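Local coordinates for protein charybdin (Charybdis maritima, PDB 2B7U) that belongs to the ribosome-inactivating proteins, a family named for its effect on ribosomes, and has their mixed alpha-beta fold, at residues F205-L210 with P216-E221; Y83-Q86 with W91-L94. All coordinates share one frame; numbering follows the deposited sequence.

Interaction 1. Residues F205-L210 with P216-E221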
ATOM      1  N   PHE A 205       6.248  -7.252  11.009  1.00 11.86           N
ATOM      2  CA  PHE A 205       7.646  -6.848  10.851  1.00 11.93           C
ATOM      3  C   PHE A 205       7.872  -5.406  11.308  1.00 11.53           C
ATOM      4  O   PHE A 205       8.896  -5.104  11.953  1.00 11.27           O
ATOM      5  CB  PHE A 205       8.066  -6.958   9.375  1.00 11.88           C
ATOM      6  CG  PHE A 205       8.209  -8.370   8.841  1.00 12.69           C
ATOM      7  CD1 PHE A 205       8.366  -8.567   7.463  1.00 13.13           C
ATOM      8  CD2 PHE A 205       8.228  -9.470   9.662  1.00 12.89           C
ATOM      9  CE1 PHE A 205       8.549  -9.850   6.946  1.00 12.92           C
ATOM     10  CE2 PHE A 205       8.409 -10.762   9.130  1.00 13.71           C
ATOM     11  CZ  PHE A 205       8.573 -10.923   7.784  1.00 13.85           C
ATOM     12  N   SER A 206       6.955  -4.507  10.983  1.00 11.74           N
ATOM     13  CA  SER A 206       7.097  -3.111  11.422  1.00 11.34           C
ATOM     14  C   SER A 206       7.160  -3.063  12.938  1.00 11.65           C
ATOM     15  O   SER A 206       7.987  -2.347  13.488  1.00 12.43           O
ATOM     16  CB  SER A 206       5.931  -2.263  10.933  1.00 11.72           C
ATOM     17  OG  SER A 206       6.000  -2.101   9.520  1.00 11.76           O
ATOM     18  N   PHE A 207       6.270  -3.800  13.588  1.00 12.04           N
ATOM     19  CA  PHE A 207       6.236  -3.832  15.043  1.00 12.40           C
ATOM     20  C   PHE A 207       7.534  -4.386  15.606  1.00 12.64           C
ATOM     21  O   PHE A 207       8.119  -3.829  16.552  1.00 11.62           O
ATOM     22  CB  PHE A 207       5.076  -4.690  15.543  1.00 13.18           C
ATOM     23  CG  PHE A 207       5.000  -4.748  17.038  1.00 14.11           C
ATOM     24  CD1 PHE A 207       5.555  -5.812  17.717  1.00 17.04           C
ATOM     25  CD2 PHE A 207       4.449  -3.686  17.751  1.00 17.20           C
ATOM     26  CE1 PHE A 207       5.532  -5.847  19.113  1.00 17.76           C
ATOM     27  CE2 PHE A 207       4.413  -3.726  19.143  1.00 18.09           C
ATOM     28  CZ  PHE A 207       4.953  -4.806  19.804  1.00 17.42           C
ATOM     29  N   MET A 208       7.992  -5.523  15.070  1.00 12.61           N
ATOM     30  CA  MET A 208       9.251  -6.107  15.572  1.00 13.56           C
ATOM     31  C   MET A 208      10.420  -5.124  15.497  1.00 12.64           C
ATOM     32  O   MET A 208      11.285  -5.057  16.392  1.00 13.55           O
ATOM     33  CB  MET A 208       9.656  -7.364  14.784  1.00 14.72           C
ATOM     34  CG  MET A 208       8.725  -8.495  14.902  1.00 16.05           C
ATOM     35  SD  MET A 208       9.229  -9.811  13.755  1.00 17.91           S
ATOM     36  CE  MET A 208       7.765 -10.784  13.850  1.00 20.98           C
ATOM     37  N   ILE A 209      10.492  -4.401  14.390  1.00 11.26           N
ATOM     38  CA  ILE A 209      11.586  -3.440  14.134  1.00 11.06           C
ATOM     39  C   ILE A 209      11.505  -2.266  15.106  1.00 11.39           C
ATOM     40  O   ILE A 209      12.502  -1.947  15.768  1.00 11.04           O
ATOM     41  CB  ILE A 209      11.550  -2.960  12.688  1.00 12.27           C
ATOM     42  CG1 ILE A 209      11.936  -4.132  11.763  1.00 10.75           C
ATOM     43  CG2 ILE A 209      12.493  -1.773  12.462  1.00 13.30           C
ATOM     44  CD1 ILE A 209      11.489  -3.910  10.362  1.00 14.37           C
ATOM     45  N   LEU A 210      10.339  -1.643  15.243  1.00 11.46           N
ATOM     46  CA  LEU A 210      10.233  -0.493  16.139  1.00 11.52           C
ATOM     47  C   LEU A 210      10.315  -0.916  17.607  1.00 12.33           C
ATOM     48  O   LEU A 210      10.882  -0.203  18.419  1.00 12.70           O
ATOM     49  CB  LEU A 210       8.952   0.277  15.889  1.00 12.40           C
ATOM     50  CG  LEU A 210       8.882   0.958  14.539  1.00 13.14           C
ATOM     51  CD1 LEU A 210       7.658   1.837  14.485  1.00 15.23           C
ATOM     52  CD2 LEU A 210      10.140   1.784  14.262  1.00 14.36           C
ATOM     53  N   PRO A 216      14.590  -2.387  25.256  1.00 13.02           N
ATOM     54  CA  PRO A 216      15.715  -3.258  25.458  1.00 13.47           C
ATOM     55  C   PRO A 216      15.368  -4.685  25.908  1.00 13.28           C
ATOM     56  O   PRO A 216      16.187  -5.591  25.738  1.00 13.98           O
ATOM     57  CB  PRO A 216      16.522  -2.559  26.560  1.00 14.02           C
ATOM     58  CG  PRO A 216      16.081  -1.192  26.566  1.00 13.95           C
ATOM     59  CD  PRO A 216      14.647  -1.200  26.127  1.00 13.07           C
ATOM     60  N   CYS A 217      14.162  -4.857  26.458  1.00 12.78           N
ATOM     61  CA  CYS A 217      13.681  -6.148  26.910  1.00 14.08           C
ATOM     62  C   CYS A 217      12.973  -6.957  25.839  1.00 14.39           C
ATOM     63  O   CYS A 217      12.647  -8.121  26.073  1.00 14.73           O
ATOM     64  CB  CYS A 217      12.755  -5.959  28.100  1.00 14.76           C
ATOM     65  SG  CYS A 217      13.676  -5.240  29.545  1.00 16.70           S
ATOM     66  N   TYR A 218      12.741  -6.378  24.669  1.00 15.05           N
ATOM     67  CA  TYR A 218      12.064  -7.087  23.592  1.00 16.21           C
ATOM     68  C   TYR A 218      13.046  -8.079  22.974  1.00 16.49           C
ATOM     69  O   TYR A 218      14.204  -7.758  22.733  1.00 17.32           O
ATOM     70  CB  TYR A 218      11.562  -6.103  22.540  1.00 16.74           C
ATOM     71  CG  TYR A 218      10.900  -6.788  21.366  1.00 16.27           C
ATOM     72  CD1 TYR A 218       9.608  -7.288  21.467  1.00 17.69           C
ATOM     73  CD2 TYR A 218      11.590  -6.969  20.173  1.00 17.47           C
ATOM     74  CE1 TYR A 218       9.002  -7.924  20.379  1.00 18.93           C
ATOM     75  CE2 TYR A 218      11.009  -7.607  19.094  1.00 17.57           C
ATOM     76  CZ  TYR A 218       9.722  -8.090  19.209  1.00 18.39           C
ATOM     77  OH  TYR A 218       9.148  -8.738  18.118  1.00 19.13           O
ATOM     78  N   LYS A 219      12.591  -9.293  22.739  1.00 18.27           N
ATOM     79  CA  LYS A 219      13.450 -10.303  22.126  1.00 18.78           C
ATOM     80  C   LYS A 219      13.068 -10.538  20.657  1.00 18.47           C
ATOM     81  O   LYS A 219      11.954 -10.962  20.348  1.00 19.58           O
ATOM     82  CB  LYS A 219      13.429 -11.588  22.966  1.00 20.54           C
ATOM     83  CG  LYS A 219      14.050 -11.352  24.364  1.00 24.00           C
ATOM     84  CD  LYS A 219      15.531 -10.854  24.280  1.00 28.14           C
ATOM     85  CE  LYS A 219      15.943  -9.850  25.382  1.00 28.37           C
ATOM     86  NZ  LYS A 219      16.026  -8.399  24.921  1.00 26.03           N
ATOM     87  N   PHE A 220      13.983 -10.159  19.768  1.00 17.71           N
ATOM     88  CA  PHE A 220      13.770 -10.348  18.328  1.00 17.45           C
ATOM     89  C   PHE A 220      13.938 -11.816  18.015  1.00 18.28           C
ATOM     90  O   PHE A 220      14.937 -12.441  18.372  1.00 19.41           O
ATOM     91  CB  PHE A 220      14.743  -9.538  17.491  1.00 17.51           C
ATOM     92  CG  PHE A 220      14.500  -9.645  16.005  1.00 17.23           C
ATOM     93  CD1 PHE A 220      13.625  -8.779  15.381  1.00 17.38           C
ATOM     94  CD2 PHE A 220      15.146 -10.622  15.242  1.00 17.10           C
ATOM     95  CE1 PHE A 220      13.401  -8.866  14.007  1.00 18.97           C
ATOM     96  CE2 PHE A 220      14.910 -10.718  13.882  1.00 16.65           C
ATOM     97  CZ  PHE A 220      14.030  -9.872  13.274  1.00 17.42           C
ATOM     98  N   GLU A 221      12.930 -12.362  17.355  1.00 18.70           N
ATOM     99  CA  GLU A 221      12.948 -13.752  16.931  1.00 19.15           C
ATOM    100  C   GLU A 221      13.321 -13.806  15.457  1.00 18.42           C
ATOM    101  O   GLU A 221      12.693 -13.152  14.639  1.00 17.06           O
ATOM    102  CB  GLU A 221      11.569 -14.350  17.142  1.00 20.68           C
ATOM    103  CG  GLU A 221      11.275 -14.656  18.586  1.00 24.44           C
ATOM    104  CD  GLU A 221      11.775 -16.028  19.012  1.00 30.75           C
ATOM    105  OE1 GLU A 221      12.951 -16.377  18.735  1.00 34.99           O
ATOM    106  OE2 GLU A 221      10.983 -16.768  19.637  1.00 36.83           O
TER

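Interaction 2. Residues Y83-Q86 with W91-L94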
ATOM      1  N   TYR A  83     -11.969   5.617  -4.077  1.00 12.84           N
ATOM      2  CA  TYR A  83     -11.505   6.185  -5.338  1.00 12.42           C
ATOM      3  C   TYR A  83     -12.627   6.982  -5.994  1.00 13.00           C
ATOM      4  O   TYR A  83     -13.815   6.811  -5.681  1.00 13.59           O
ATOM      5  CB  TYR A  83     -10.959   5.108  -6.266  1.00 13.23           C
ATOM      6  CG  TYR A  83     -12.045   4.307  -6.920  1.00 12.36           C
ATOM      7  CD1 TYR A  83     -12.536   4.637  -8.178  1.00 14.14           C
ATOM      8  CD2 TYR A  83     -12.605   3.205  -6.269  1.00 13.64           C
ATOM      9  CE1 TYR A  83     -13.577   3.909  -8.755  1.00 15.21           C
ATOM     10  CE2 TYR A  83     -13.642   2.467  -6.848  1.00 14.67           C
ATOM     11  CZ  TYR A  83     -14.100   2.816  -8.097  1.00 14.53           C
ATOM     12  OH  TYR A  83     -15.128   2.099  -8.675  1.00 16.09           O
ATOM     13  N   GLN A  84     -12.219   7.859  -6.901  1.00 13.88           N
ATOM     14  CA  GLN A  84     -13.152   8.747  -7.579  1.00 14.72           C
ATOM     15  C   GLN A  84     -13.317   8.392  -9.052  1.00 14.90           C
ATOM     16  O   GLN A  84     -12.331   8.266  -9.773  1.00 15.61           O
ATOM     17  CB  GLN A  84     -12.651  10.178  -7.498  1.00 14.89           C
ATOM     18  CG  GLN A  84     -13.699  11.182  -7.931  1.00 15.95           C
ATOM     19  CD  GLN A  84     -13.286  12.617  -7.760  1.00 15.70           C
ATOM     20  OE1 GLN A  84     -14.117  13.467  -7.392  1.00 20.87           O
ATOM     21  NE2 GLN A  84     -12.041  12.914  -8.056  1.00 15.77           N
ATOM     22  N   MET A  85     -14.570   8.302  -9.494  1.00 15.54           N
ATOM     23  CA  MET A  85     -14.882   8.140 -10.923  1.00 16.29           C
ATOM     24  C   MET A  85     -14.752   9.474 -11.650  1.00 17.11           C
ATOM     25  O   MET A  85     -14.913  10.531 -11.043  1.00 17.73           O
ATOM     26  CB  MET A  85     -16.281   7.585 -11.097  1.00 17.15           C
ATOM     27  CG  MET A  85     -16.406   6.149 -10.614  1.00 16.46           C
ATOM     28  SD  MET A  85     -18.035   5.433 -10.782  1.00 20.04           S
ATOM     29  CE  MET A  85     -18.149   5.103 -12.543  1.00 18.83           C
ATOM     30  N   GLN A  86     -14.475   9.414 -12.956  1.00 16.90           N
ATOM     31  CA  GLN A  86     -14.138  10.600 -13.745  1.00 18.09           C
ATOM     32  C   GLN A  86     -15.335  11.439 -14.175  1.00 19.57           C
ATOM     33  O   GLN A  86     -15.248  12.665 -14.174  1.00 21.72           O
ATOM     34  CB  GLN A  86     -13.340  10.203 -14.989  1.00 17.84           C
ATOM     35  CG  GLN A  86     -12.848  11.367 -15.826  1.00 17.07           C
ATOM     36  CD  GLN A  86     -11.741  10.978 -16.773  1.00 17.04           C
ATOM     37  OE1 GLN A  86     -11.311   9.831 -16.802  1.00 14.84           O
ATOM     38  NE2 GLN A  86     -11.292  11.922 -17.574  1.00 19.59           N
ATOM     39  N   TRP A  91     -17.453   9.479  -5.532  1.00 19.06           N
ATOM     40  CA  TRP A  91     -16.541   8.720  -4.674  1.00 18.25           C
ATOM     41  C   TRP A  91     -17.144   7.392  -4.262  1.00 18.06           C
ATOM     42  O   TRP A  91     -18.312   7.333  -3.860  1.00 18.18           O
ATOM     43  CB  TRP A  91     -16.201   9.519  -3.418  1.00 18.46           C
ATOM     44  CG  TRP A  91     -15.194  10.561  -3.681  1.00 16.66           C
ATOM     45  CD1 TRP A  91     -15.420  11.877  -3.928  1.00 18.34           C
ATOM     46  CD2 TRP A  91     -13.769  10.384  -3.724  1.00 17.06           C
ATOM     47  NE1 TRP A  91     -14.231  12.532  -4.120  1.00 18.46           N
ATOM     48  CE2 TRP A  91     -13.199  11.643  -4.008  1.00 18.07           C
ATOM     49  CE3 TRP A  91     -12.919   9.289  -3.554  1.00 18.01           C
ATOM     50  CZ2 TRP A  91     -11.804  11.832  -4.111  1.00 17.33           C
ATOM     51  CZ3 TRP A  91     -11.546   9.478  -3.677  1.00 17.87           C
ATOM     52  CH2 TRP A  91     -11.004  10.741  -3.960  1.00 18.38           C
ATOM     53  N   LEU A  92     -16.346   6.339  -4.403  1.00 16.86           N
ATOM     54  CA  LEU A  92     -16.664   5.006  -3.920  1.00 16.75           C
ATOM     55  C   LEU A  92     -15.733   4.724  -2.766  1.00 16.03           C
ATOM     56  O   LEU A  92     -14.555   5.043  -2.847  1.00 16.83           O
ATOM     57  CB  LEU A  92     -16.405   3.959  -4.994  1.00 16.80           C
ATOM     58  CG  LEU A  92     -17.339   3.855  -6.197  1.00 18.87           C
ATOM     59  CD1 LEU A  92     -18.754   3.623  -5.715  1.00 20.25           C
ATOM     60  CD2 LEU A  92     -17.226   5.060  -7.091  1.00 19.49           C
ATOM     61  N   GLU A  93     -16.252   4.096  -1.715  1.00 16.41           N
ATOM     62  CA  GLU A  93     -15.486   3.841  -0.516  1.00 16.01           C
ATOM     63  C   GLU A  93     -15.547   2.369  -0.112  1.00 14.83           C
ATOM     64  O   GLU A  93     -16.626   1.771  -0.101  1.00 14.55           O
ATOM     65  CB  GLU A  93     -16.026   4.745   0.615  1.00 15.66           C
ATOM     66  CG  GLU A  93     -15.391   4.519   1.950  1.00 18.00           C
ATOM     67  CD  GLU A  93     -15.779   5.539   3.000  1.00 18.51           C
ATOM     68  OE1 GLU A  93     -15.504   5.245   4.194  1.00 24.04           O
ATOM     69  OE2 GLU A  93     -16.333   6.606   2.655  1.00 20.46           O
ATOM     70  N   LEU A  94     -14.397   1.812   0.252  1.00 15.16           N
ATOM     71  CA  LEU A  94     -14.278   0.421   0.668  1.00 16.71           C
ATOM     72  C   LEU A  94     -14.749   0.276   2.104  1.00 18.02           C
ATOM     73  O   LEU A  94     -14.546   1.159   2.929  1.00 18.49           O
ATOM     74  CB  LEU A  94     -12.827  -0.066   0.539  1.00 16.60           C
ATOM     75  CG  LEU A  94     -12.378  -0.305  -0.913  1.00 18.30           C
ATOM     76  CD1 LEU A  94     -12.008   0.980  -1.632  1.00 21.53           C
ATOM     77  CD2 LEU A  94     -11.181  -1.267  -0.975  1.00 20.28           C
TER

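Interaction 1. Residues F205-L210 with P216-E221
Met208 of helix 202-214 presents its CB and CG to two aromatic rings of the chain that follows the helix. The tip of Tyr218 fills the hollow beside this side chain: its OH comes within 3.3 Å of Met208 CG and 3.6 Å of Met208 CB, while beside the hydroxyl Tyr218 CE2 lies 3.7 Å from Met208 O of the helix backbone. With CG anti to the backbone N (chi1 178°), the Tyr218 ring extends from its irregular backbone to the helix, where Phe207 meets it at the margin of the contact. There the two rings meet obliquely at Phe207 CE1 and Tyr218 CE1, 4.2 Å apart.

Helix 202-214 ends, the chain reverses, and the irregular segment 216-221 runs back along the helix towards the small hairpin that begins with strand 223-225. At the far end of the contact Phe220 supplies the second bump, its CE1 reaching 4.1 Å from Met208 CB. The sulfur makes a Met-aromatic contact with the same ring, Met208 SD lying 5.1 Å from the Phe220 centroid and 44° off its normal, thus neither squarely above the ring nor in its plane. Ala233 and Leu236 of helix 233-237 also touch Phe220. At the other end of the segment Cys217 is joined by a disulfide to Cys254.

Interaction 2. Residues Y83-Q86 with W91-L94
Gln84 lies against one face of the Trp91 indole, the two side chains projecting from the same face of an antiparallel pair of strands. Gln84 CB sits 3.7 Å from the centroid of the six-membered ring and only 5° off its normal, a CH-pi contact by position. Because the Gln84 chain is extended beyond CG, the amide continues over the indole, its plane 24° from that of the ring, so the two flat groups are stacked. The Trp91 ring also packs against the backbone of the partner strand, with CE3 3.4 Å from Tyr83 C.

On the other face Tyr83 and Leu92 lie side by side and point the same way. A chi1 of 76° sets Tyr83 CG between its own backbone N and carbonyl carbon, and the ring then lies alongside Leu92, with Tyr83 CE2 3.6 Å from Leu92 CB. Met85 crosses Leu92 at an angle, with its CG 3.8 Å from Leu92 CD2.

Tyr83 and Leu92 form the hydrogen-bonded pair, Tyr83 N to Leu92 O and Leu92 N to Tyr83 O both measuring 2.9 Å; the second is almost straight. Gln84 and Trp91 are the adjoining non-hydrogen-bonded pair.

This hairpin lies within the mixed six-stranded sheet, between strands 67-74 and 109-110. Arg72 makes a cation-pi contact with Trp91, whereas the Tyr83 and Leu92 face packs on helix 151-170 through Leu158 and Arg154.

Both contacts join segments close in the chain, but they lie on opposite sides of its centre, with centres about 37 Å apart and nearest atoms about 20 Å apart, and share no secondary-structure element. Interaction 2 is a pairing of strands inside the main sheet: backbone hydrogen bonds set its register, and side chains pack on both faces. Interaction 1 has no hydrogen bond across it and rests on apolar and sulfur-aromatic packing between a helix and an irregular segment. Each is partly buried: interaction 1 combines one buried residue with three partly exposed ones, interaction 2 two with three. Interaction 2 buries more surface, 350 against 218 Å².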